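Proline dehydrogenase (Bradyrhizobium japonicum USDA 110, PDB 3HAZ) probably oxidises proline to glutamate in two steps, coupling an FAD-dependent proline dehydrogenase to an NAD-dependent dehydrogenase of glutamate semialdehyde. Local coordinates at residues A[73-78]-A[451-456]; A[238-243]-A[257-262]. All blocks are in the same frame, centred on the assembly; numbering follows the deposited sequence.

Contact 1: residues A[73-78]-A[451-456]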
# COMPACT_ATOMS: atom_id res chain seq x y z
N GLU A 73 3.58 27.75 -28.73
CA GLU A 73 3.06 27.59 -30.09
C GLU A 73 2.14 28.74 -30.47
O GLU A 73 2.18 29.24 -31.59
CB GLU A 73 2.34 26.25 -30.22
CG GLU A 73 3.30 25.07 -30.23
CD GLU A 73 2.61 23.73 -30.09
OE1 GLU A 73 1.47 23.69 -29.58
OE2 GLU A 73 3.22 22.73 -30.50
N GLY A 74 1.32 29.16 -29.52
CA GLY A 74 0.47 30.32 -29.72
C GLY A 74 1.33 31.53 -30.02
O GLY A 74 1.04 32.30 -30.93
N LEU A 75 2.39 31.71 -29.24
CA LEU A 75 3.28 32.86 -29.41
C LEU A 75 3.92 32.85 -30.79
O LEU A 75 3.96 33.88 -31.47
CB LEU A 75 4.35 32.90 -28.32
CG LEU A 75 5.22 34.17 -28.36
CD1 LEU A 75 5.53 34.69 -26.96
CD2 LEU A 75 6.50 33.94 -29.15
N ALA A 76 4.43 31.69 -31.21
CA ALA A 76 5.12 31.60 -32.49
C ALA A 76 4.19 31.91 -33.66
O ALA A 76 4.60 32.55 -34.64
CB ALA A 76 5.76 30.21 -32.66
N LEU A 77 2.94 31.48 -33.57
CA LEU A 77 2.00 31.69 -34.67
C LEU A 77 1.54 33.15 -34.72
O LEU A 77 1.33 33.71 -35.80
CB LEU A 77 0.80 30.75 -34.56
CG LEU A 77 1.14 29.26 -34.72
CD1 LEU A 77 -0.12 28.42 -34.68
CD2 LEU A 77 1.91 29.00 -36.01
N MET A 78 1.39 33.77 -33.55
CA MET A 78 1.03 35.19 -33.48
C MET A 78 2.14 36.09 -34.02
O MET A 78 1.88 37.12 -34.63
CB MET A 78 0.67 35.57 -32.04
CG MET A 78 -0.64 34.94 -31.55
SD MET A 78 -0.99 35.32 -29.82
CE MET A 78 -1.85 36.89 -29.99
N ASP A 451 8.33 45.94 -29.04
CA ASP A 451 7.78 45.77 -27.69
C ASP A 451 6.68 44.71 -27.62
O ASP A 451 6.09 44.48 -26.57
CB ASP A 451 7.26 47.10 -27.16
CG ASP A 451 8.34 48.15 -27.11
OD1 ASP A 451 9.39 47.85 -26.53
OD2 ASP A 451 8.14 49.26 -27.66
N LEU A 452 6.42 44.06 -28.75
CA LEU A 452 5.35 43.07 -28.80
C LEU A 452 5.65 41.78 -28.02
O LEU A 452 4.83 41.33 -27.21
CB LEU A 452 5.01 42.73 -30.24
CG LEU A 452 3.97 41.61 -30.38
CD1 LEU A 452 2.67 42.00 -29.68
CD2 LEU A 452 3.74 41.28 -31.84
N LEU A 453 6.80 41.17 -28.27
CA LEU A 453 7.14 39.87 -27.68
C LEU A 453 6.98 39.84 -26.16
O LEU A 453 6.32 38.96 -25.61
CB LEU A 453 8.57 39.47 -28.03
CG LEU A 453 8.89 38.59 -29.24
CD1 LEU A 453 10.35 38.12 -29.16
CD2 LEU A 453 7.95 37.41 -29.35
N ALA A 454 7.61 40.80 -25.48
CA ALA A 454 7.53 40.89 -24.03
C ALA A 454 6.08 40.93 -23.55
O ALA A 454 5.72 40.32 -22.54
CB ALA A 454 8.29 42.11 -23.53
N TYR A 455 5.24 41.66 -24.29
CA TYR A 455 3.83 41.79 -23.95
C TYR A 455 3.03 40.52 -24.26
O TYR A 455 2.17 40.11 -23.48
CB TYR A 455 3.23 42.98 -24.70
CG TYR A 455 1.76 43.21 -24.45
CD1 TYR A 455 1.32 44.05 -23.43
CD2 TYR A 455 0.79 42.59 -25.24
CE1 TYR A 455 -0.03 44.27 -23.20
CE2 TYR A 455 -0.56 42.80 -25.02
CZ TYR A 455 -0.97 43.64 -24.00
OH TYR A 455 -2.31 43.85 -23.79
N LEU A 456 3.29 39.91 -25.42
CA LEU A 456 2.56 38.72 -25.83
C LEU A 456 2.69 37.59 -24.81
O LEU A 456 1.71 36.90 -24.50
CB LEU A 456 3.04 38.23 -27.20
CG LEU A 456 2.27 38.77 -28.40
CD1 LEU A 456 2.78 38.13 -29.67
CD2 LEU A 456 0.77 38.51 -28.23
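Leu456, which meets Met78 across this contact, has its backbone N bonded to Leu452 O at 2.8 Å, a bond within helix 452-463. Across the interface itself no hydrogen bond forms, and the two helices meet through aliphatic carbon and one sulfur. Met78 slants across Leu456, its CE 3.5 Å from Leu456 CD2 and its SD 4.0 Å from the same methyl. The bend at chi3 (86°) turns CE toward Leu456 CD2, while Leu456 CD1 rests 4.1 Å from Met78 CB. Leu75 works one turn earlier. Its CG is anti to the backbone N (chi1 -174°), which carries the branch toward helix 452-463, where CD2 meets Leu453 CD2 at 3.8 Å with the two side chains nearly at right angles. Its other methyl, CD1, is 4.3 Å from Leu456 CB. The pairing is helix on helix: the short axes of 73-78 and 452-456 run roughly antiparallel (148°), 11.1 Å apart at closest. Helix 71-85 belongs to the N-terminal region assigned to the DNA-binding family, whereas helix 452-463 follows the last strand, 440-448, of the proline dehydrogenase TIM barrel. Met165 of helix 151-168 touches both Met78 and Leu452, and Leu460 further along the barrel helix touches Leu75 and Met78. Glu73, turned elsewhere, forms a salt bridge with Arg148.

Contact 2: residues A[238-243]-A[257-262]. With SO4 (sulfate ion), chain K.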
# COMPACT_ATOMS: atom_id res chain seq x y z
N VAL A 238 0.35 53.60 -18.40
CA VAL A 238 1.78 53.87 -18.39
C VAL A 238 2.48 52.98 -17.37
O VAL A 238 1.91 52.70 -16.31
CB VAL A 238 2.03 55.35 -18.06
CG1 VAL A 238 3.41 55.55 -17.47
CG2 VAL A 238 1.81 56.22 -19.30
N LYS A 239 3.69 52.52 -17.69
CA LYS A 239 4.49 51.70 -16.78
C LYS A 239 5.76 52.41 -16.33
O LYS A 239 6.58 52.82 -17.15
CB LYS A 239 4.86 50.37 -17.44
CG LYS A 239 3.77 49.31 -17.37
CD LYS A 239 4.23 48.03 -18.05
CE LYS A 239 3.19 46.92 -17.92
NZ LYS A 239 1.88 47.35 -18.47
N LEU A 240 5.94 52.53 -15.02
CA LEU A 240 7.14 53.18 -14.50
C LEU A 240 8.42 52.52 -15.00
O LEU A 240 9.40 53.21 -15.24
CB LEU A 240 7.12 53.22 -12.97
CG LEU A 240 5.89 53.93 -12.40
CD1 LEU A 240 5.89 53.93 -10.88
CD2 LEU A 240 5.82 55.35 -12.94
N SER A 241 8.42 51.20 -15.16
CA SER A 241 9.64 50.51 -15.58
C SER A 241 10.03 50.89 -17.01
O SER A 241 11.18 50.76 -17.41
CB SER A 241 9.53 48.99 -15.43
OG SER A 241 8.68 48.42 -16.43
N ALA A 242 9.06 51.36 -17.79
CA ALA A 242 9.34 51.81 -19.15
C ALA A 242 10.05 53.17 -19.15
O ALA A 242 10.76 53.50 -20.11
CB ALA A 242 8.04 51.89 -19.95
N LEU A 243 9.87 53.93 -18.08
CA LEU A 243 10.36 55.31 -18.01
C LEU A 243 11.69 55.47 -17.30
O LEU A 243 12.23 56.59 -17.23
CB LEU A 243 9.31 56.20 -17.35
CG LEU A 243 8.04 56.36 -18.18
CD1 LEU A 243 6.92 56.90 -17.31
CD2 LEU A 243 8.30 57.26 -19.39
N VAL A 257 14.74 61.23 -8.35
CA VAL A 257 15.26 62.46 -8.92
C VAL A 257 15.07 62.51 -10.44
O VAL A 257 14.87 63.59 -11.02
CB VAL A 257 16.75 62.61 -8.52
CG1 VAL A 257 17.52 63.37 -9.56
CG2 VAL A 257 16.88 63.26 -7.14
N GLU A 258 15.09 61.35 -11.08
CA GLU A 258 15.02 61.28 -12.54
C GLU A 258 13.64 60.94 -13.09
O GLU A 258 13.19 61.52 -14.08
CB GLU A 258 16.05 60.27 -13.08
CG GLU A 258 17.49 60.67 -12.79
CD GLU A 258 18.50 59.62 -13.23
OE1 GLU A 258 18.23 58.41 -13.06
OE2 GLU A 258 19.58 60.00 -13.73
N LEU A 259 12.96 59.99 -12.45
CA LEU A 259 11.70 59.47 -12.97
C LEU A 259 10.51 60.42 -12.75
O LEU A 259 9.70 60.64 -13.66
CB LEU A 259 11.42 58.08 -12.38
CG LEU A 259 10.07 57.43 -12.72
CD1 LEU A 259 9.75 57.55 -14.19
CD2 LEU A 259 10.06 55.97 -12.27
N VAL A 260 10.42 60.99 -11.56
CA VAL A 260 9.30 61.87 -11.22
C VAL A 260 9.06 63.01 -12.23
O VAL A 260 7.92 63.22 -12.66
CB VAL A 260 9.43 62.43 -9.79
CG1 VAL A 260 8.37 63.49 -9.52
CG2 VAL A 260 9.33 61.30 -8.77
N PRO A 261 10.11 63.75 -12.61
CA PRO A 261 9.84 64.83 -13.56
C PRO A 261 9.32 64.29 -14.88
O PRO A 261 8.51 64.94 -15.54
CB PRO A 261 11.22 65.49 -13.77
CG PRO A 261 12.03 65.06 -12.58
CD PRO A 261 11.52 63.71 -12.20
N GLN A 262 9.78 63.10 -15.27
CA GLN A 262 9.31 62.47 -16.49
C GLN A 262 7.82 62.13 -16.41
O GLN A 262 7.05 62.47 -17.31
CB GLN A 262 10.13 61.21 -16.79
CG GLN A 262 11.63 61.41 -16.68
CD GLN A 262 12.24 62.07 -17.90
OE1 GLN A 262 11.56 62.75 -18.68
NE2 GLN A 262 13.55 61.87 -18.08
S SO4 K . -1.03 44.29 -17.94
O1 SO4 K . -2.48 44.40 -17.85
O2 SO4 K . -0.65 42.93 -17.57
O3 SO4 K . -0.59 44.58 -19.30
O4 SO4 K . -0.41 45.25 -17.02
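Leu259 projects its two methyls at Leu240 and Leu243 inside a beta-alpha-beta crossover of the TIM barrel: strand 235-238, a short weakly bonded helix at 240-243, helix 252-272, then the parallel strand 276-279. The contact between the segments is wholly apolar. Leu259 CG, anti to the backbone N (chi1 175°), points its fork at the short helix. Leu259 CD1 presses on Leu243 CB at 3.5 Å, a tight carbon contact. Leu259 CD2 lies 4.1 Å from Leu240 CB. Val293 of helix 287-298 also touches Leu259, and Leu263 touches both Leu240 and Leu243. With both methyls of Leu259 removed by an alanine, a gap would probably open against the CB atoms of Leu240 and Leu243. Polar bonds lie around this apolar patch. Leu243 N bonds to Leu240 O at 3.0 Å, closing the short turn, and Ser241 OG bonds to Glu282 and Gly200. Lys239 sends its chain the other way, with NZ in a salt bridge to Asp280. A sulfate ion, most likely a crystallisation additive, is held by Arg458 as well. The lysine chain bends at chi4 (56°), and Lys239 NZ makes a weak hydrogen bond of 3.4 Å to sulfate O4.

Contacts 1 and 2 have centres 26 Å apart and do not touch; their nearest atoms are about 6 Å from each other. Contact 2 lies within one crossover of the barrel, contact 1 between the barrel and a helix added to it. Tyr210 of helix 204-223 links their segments, bonding Asp451 OD1 and touching Ala242. The sulfate is a second meeting point, hydrogen-bonded to Arg458, two residues beyond segment 451-456, and weakly to Lys239. Bound FAD lies about 10 Å from the Leu240 side chain and about 13 Å from that of Leu456. The Leu240 side chain is about 9 Å from that of the FAD-binding Ala281, whereas contact 1 lies away from the known sites.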